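PDB 4DXF: staphylococcal enterotoxin-like toxin from Staphylococcus aureus, which probably binds host glycans as a staphylococcal superantigen-like protein, built from an OB-fold and a beta-grasp domain. Local coordinates for residues A[104-116]-A[192-204]. Residues are numbered along the deposited sequence; the frame is centred on the assembly and turned at random.
Sequences KVDHKAGVRITKE and DGTNIDNIEVNIK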
# COMPACT_ATOMS: atom_id res chain seq x y z
N LYS A 104 -9.41 -13.19 14.63
CA LYS A 104 -9.85 -13.36 13.25
C LYS A 104 -10.49 -12.04 12.79
O LYS A 104 -11.17 -11.37 13.54
CB LYS A 104 -10.94 -14.41 13.15
CG LYS A 104 -10.59 -15.82 13.39
CD LYS A 104 -11.90 -16.61 13.23
CE LYS A 104 -11.68 -18.08 13.41
NZ LYS A 104 -13.01 -18.74 13.64
N VAL A 105 -10.29 -11.68 11.53
CA VAL A 105 -10.94 -10.52 10.93
C VAL A 105 -11.51 -10.98 9.58
O VAL A 105 -10.78 -11.50 8.75
CB VAL A 105 -9.91 -9.36 10.73
CG1 VAL A 105 -10.53 -8.18 10.01
CG2 VAL A 105 -9.37 -8.84 12.07
N ASP A 106 -12.80 -10.79 9.37
CA ASP A 106 -13.46 -11.14 8.11
C ASP A 106 -14.45 -10.03 7.82
O ASP A 106 -15.55 -10.00 8.35
CB ASP A 106 -14.12 -12.55 8.13
CG ASP A 106 -14.74 -12.93 6.77
OD1 ASP A 106 -14.58 -12.16 5.80
OD2 ASP A 106 -15.41 -14.00 6.68
N HIS A 107 -13.99 -9.08 7.02
CA HIS A 107 -14.65 -7.81 6.84
C HIS A 107 -14.55 -7.52 5.34
O HIS A 107 -13.67 -8.05 4.65
CB HIS A 107 -14.00 -6.73 7.74
CG HIS A 107 -14.62 -5.37 7.60
ND1 HIS A 107 -15.98 -5.15 7.62
CD2 HIS A 107 -14.04 -4.15 7.44
CE1 HIS A 107 -16.23 -3.86 7.45
NE2 HIS A 107 -15.06 -3.22 7.36
N LYS A 108 -15.52 -6.78 4.83
CA LYS A 108 -15.69 -6.56 3.39
C LYS A 108 -15.99 -5.06 3.27
O LYS A 108 -16.74 -4.53 4.07
CB LYS A 108 -16.89 -7.44 2.85
N ALA A 109 -15.42 -4.35 2.30
CA ALA A 109 -15.80 -2.96 2.12
C ALA A 109 -16.18 -2.81 0.62
O ALA A 109 -15.42 -3.30 -0.24
CB ALA A 109 -14.60 -2.06 2.48
N GLY A 110 -17.35 -2.22 0.31
CA GLY A 110 -17.77 -2.05 -1.12
C GLY A 110 -16.91 -1.00 -1.80
O GLY A 110 -16.50 -0.04 -1.17
N VAL A 111 -16.61 -1.22 -3.08
CA VAL A 111 -15.77 -0.30 -3.89
C VAL A 111 -16.70 0.20 -4.99
O VAL A 111 -17.43 -0.59 -5.59
CB VAL A 111 -14.62 -0.99 -4.46
CG1 VAL A 111 -13.81 -0.04 -5.33
CG2 VAL A 111 -13.74 -1.57 -3.33
N ARG A 112 -16.71 1.52 -5.21
CA ARG A 112 -17.57 2.08 -6.27
C ARG A 112 -16.61 2.86 -7.15
O ARG A 112 -15.90 3.75 -6.63
CB ARG A 112 -18.57 3.08 -5.64
CG ARG A 112 -19.54 2.45 -4.56
CD ARG A 112 -20.16 3.53 -3.64
NE ARG A 112 -21.25 2.97 -2.82
CZ ARG A 112 -22.31 2.33 -3.33
NH1 ARG A 112 -22.41 2.13 -4.65
NH2 ARG A 112 -23.26 1.85 -2.53
N ILE A 113 -16.65 2.58 -8.47
CA ILE A 113 -15.66 3.09 -9.43
C ILE A 113 -16.36 3.92 -10.48
O ILE A 113 -17.30 3.41 -11.08
CB ILE A 113 -14.92 1.97 -10.09
CG1 ILE A 113 -14.20 1.19 -8.96
CG2 ILE A 113 -13.87 2.54 -11.13
CD1 ILE A 113 -13.89 -0.28 -9.28
N THR A 114 -15.94 5.17 -10.63
CA THR A 114 -16.53 5.95 -11.69
C THR A 114 -15.36 6.29 -12.60
O THR A 114 -14.33 6.78 -12.10
CB THR A 114 -17.21 7.27 -11.20
OG1 THR A 114 -18.23 7.06 -10.20
CG2 THR A 114 -17.86 8.04 -12.39
N LYS A 115 -15.52 6.05 -13.92
CA LYS A 115 -14.44 6.30 -14.82
C LYS A 115 -14.90 7.15 -16.02
O LYS A 115 -15.95 6.85 -16.53
CB LYS A 115 -13.95 4.98 -15.33
CG LYS A 115 -12.87 5.10 -16.47
CD LYS A 115 -12.12 3.83 -16.77
CE LYS A 115 -12.96 2.75 -17.40
NZ LYS A 115 -12.06 1.73 -18.01
N GLU A 116 -14.12 8.17 -16.39
CA GLU A 116 -14.39 8.99 -17.59
C GLU A 116 -13.20 8.95 -18.50
O GLU A 116 -12.12 9.40 -18.11
CB GLU A 116 -14.65 10.43 -17.22
CG GLU A 116 -14.94 11.32 -18.46
CD GLU A 116 -15.55 12.69 -18.15
OE1 GLU A 116 -15.58 13.14 -16.97
OE2 GLU A 116 -15.95 13.37 -19.14
N ASP A 192 -7.19 1.39 10.93
CA ASP A 192 -7.94 0.31 11.56
C ASP A 192 -8.76 -0.34 10.46
O ASP A 192 -9.76 0.23 10.00
CB ASP A 192 -8.84 0.88 12.69
CG ASP A 192 -9.67 -0.22 13.39
OD1 ASP A 192 -9.83 -1.32 12.81
OD2 ASP A 192 -10.21 0.04 14.50
N GLY A 193 -8.31 -1.50 10.00
CA GLY A 193 -9.01 -2.23 8.91
C GLY A 193 -10.46 -2.48 9.18
O GLY A 193 -11.29 -2.33 8.29
N THR A 194 -10.80 -2.85 10.43
CA THR A 194 -12.17 -3.11 10.82
C THR A 194 -13.13 -1.90 10.68
O THR A 194 -14.35 -2.08 10.63
CB THR A 194 -12.23 -3.70 12.30
OG1 THR A 194 -12.06 -2.65 13.27
CG2 THR A 194 -11.09 -4.69 12.50
N ASN A 195 -12.57 -0.70 10.63
CA ASN A 195 -13.29 0.54 10.56
C ASN A 195 -13.45 1.10 9.13
O ASN A 195 -14.11 2.12 8.95
CB ASN A 195 -12.58 1.59 11.44
CG ASN A 195 -13.51 2.71 11.88
OD1 ASN A 195 -13.41 3.86 11.40
ND2 ASN A 195 -14.48 2.37 12.77
N ILE A 196 -12.87 0.44 8.13
CA ILE A 196 -13.12 0.88 6.74
C ILE A 196 -14.60 0.60 6.41
O ILE A 196 -15.10 -0.51 6.58
CB ILE A 196 -12.18 0.15 5.76
CG1 ILE A 196 -10.74 0.56 6.06
CG2 ILE A 196 -12.52 0.49 4.29
CD1 ILE A 196 -9.66 -0.33 5.32
N ASP A 197 -15.28 1.62 5.92
CA ASP A 197 -16.65 1.46 5.56
C ASP A 197 -16.86 1.11 4.07
O ASP A 197 -17.40 0.03 3.74
CB ASP A 197 -17.40 2.74 5.92
CG ASP A 197 -18.88 2.54 5.84
OD1 ASP A 197 -19.39 1.51 6.37
OD2 ASP A 197 -19.50 3.39 5.21
N ASN A 198 -16.40 2.01 3.20
CA ASN A 198 -16.50 1.86 1.72
C ASN A 198 -15.38 2.67 1.06
O ASN A 198 -14.71 3.54 1.68
CB ASN A 198 -17.90 2.22 1.15
CG ASN A 198 -18.24 3.68 1.30
OD1 ASN A 198 -17.99 4.51 0.41
ND2 ASN A 198 -18.76 4.03 2.45
N ILE A 199 -15.20 2.38 -0.23
CA ILE A 199 -14.07 2.91 -0.95
C ILE A 199 -14.70 3.52 -2.21
O ILE A 199 -15.52 2.85 -2.84
CB ILE A 199 -13.10 1.80 -1.28
CG1 ILE A 199 -12.52 1.21 0.00
CG2 ILE A 199 -11.95 2.33 -2.18
CD1 ILE A 199 -11.66 0.07 -0.22
N GLU A 200 -14.31 4.75 -2.52
CA GLU A 200 -14.81 5.50 -3.71
C GLU A 200 -13.65 5.80 -4.67
O GLU A 200 -12.60 6.31 -4.27
CB GLU A 200 -15.58 6.76 -3.28
CG GLU A 200 -17.06 6.52 -2.74
CD GLU A 200 -17.60 7.68 -1.85
OE1 GLU A 200 -16.91 8.74 -1.67
OE2 GLU A 200 -18.73 7.54 -1.32
N VAL A 201 -13.79 5.44 -5.95
CA VAL A 201 -12.63 5.58 -6.85
C VAL A 201 -13.17 6.45 -8.01
O VAL A 201 -14.28 6.16 -8.48
CB VAL A 201 -12.18 4.22 -7.41
CG1 VAL A 201 -11.07 4.38 -8.45
CG2 VAL A 201 -11.59 3.34 -6.27
N ASN A 202 -12.42 7.47 -8.40
CA ASN A 202 -12.86 8.29 -9.52
C ASN A 202 -11.70 8.42 -10.48
O ASN A 202 -10.58 8.77 -10.10
CB ASN A 202 -13.44 9.62 -9.03
CG ASN A 202 -14.11 10.37 -10.15
OD1 ASN A 202 -15.05 9.88 -10.77
ND2 ASN A 202 -13.58 11.51 -10.48
N ILE A 203 -11.90 8.07 -11.76
CA ILE A 203 -10.71 7.98 -12.64
C ILE A 203 -11.03 8.84 -13.83
O ILE A 203 -12.16 8.75 -14.32
CB ILE A 203 -10.51 6.53 -13.10
CG1 ILE A 203 -10.02 5.62 -11.94
CG2 ILE A 203 -9.49 6.36 -14.24
CD1 ILE A 203 -10.16 4.19 -12.43
N LYS A 204 -10.04 9.61 -14.28
CA LYS A 204 -10.28 10.45 -15.48
C LYS A 204 -9.02 10.77 -16.25
O LYS A 204 -7.90 10.37 -15.85
CB LYS A 204 -11.10 11.71 -15.13
CG LYS A 204 -10.42 12.78 -14.33
CD LYS A 204 -11.45 13.84 -13.98
CE LYS A 204 -12.20 13.49 -12.68
NZ LYS A 204 -11.26 13.31 -11.47
OXT LYS A 204 -9.12 11.41 -17.33
O HOH W 1 -18.07 -2.24 5.42
O HOH W 2 -19.24 -1.40 2.01
O HOH W 3 -17.10 6.42 -7.72
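The imidazole of His107 meets the turn at residues 193-196 with its edge: the carbonyl oxygens of Gly193 and Ile196 lie near the ring plane, while that of Thr194 stands oblique to it. His107 NE2 donates to Ile196 O at 2.8 Å, in the carbonyl plane and only 9° out of the ring plane. With CG anti to the backbone N (chi1 179°), the ring is carried across to that carbonyl, and histidine suits the place because its ring N-H bonds the chain where the ladder between these two strands has not yet begun. Next comes Ala109, small enough for its CB to sit 3.8 Å from Ile196 CG2. Asp197 and Asn198 form a classic beta bulge opposite Lys167 of strand 162-168; toward 107-116, two waters on Asp197 O reach Lys108 O and Gly110 N.

Beyond it runs a parallel ladder of six backbone bonds, the first from Ile199 N to Gly110 O (2.9 Å), the last from Glu116 N to Ile203 O. Beta-branched Val111, Ile113, Ile199, Val201 and Ile203 favour extended strands and fill the buried face; Ile113 CG1 lies beside Val201 CB at 4.0 Å. Polar Arg112, Thr114 and Glu200 suit the other, more exposed face, where Glu200 salt-bridges Lys167.

Both are interior strands of the five-stranded beta-grasp sheet, 196-203 in the middle, flanked by 122-131 and 162-168; helix 138-153 covers the apolar face, Leu149 packing on Ile113 and Val201.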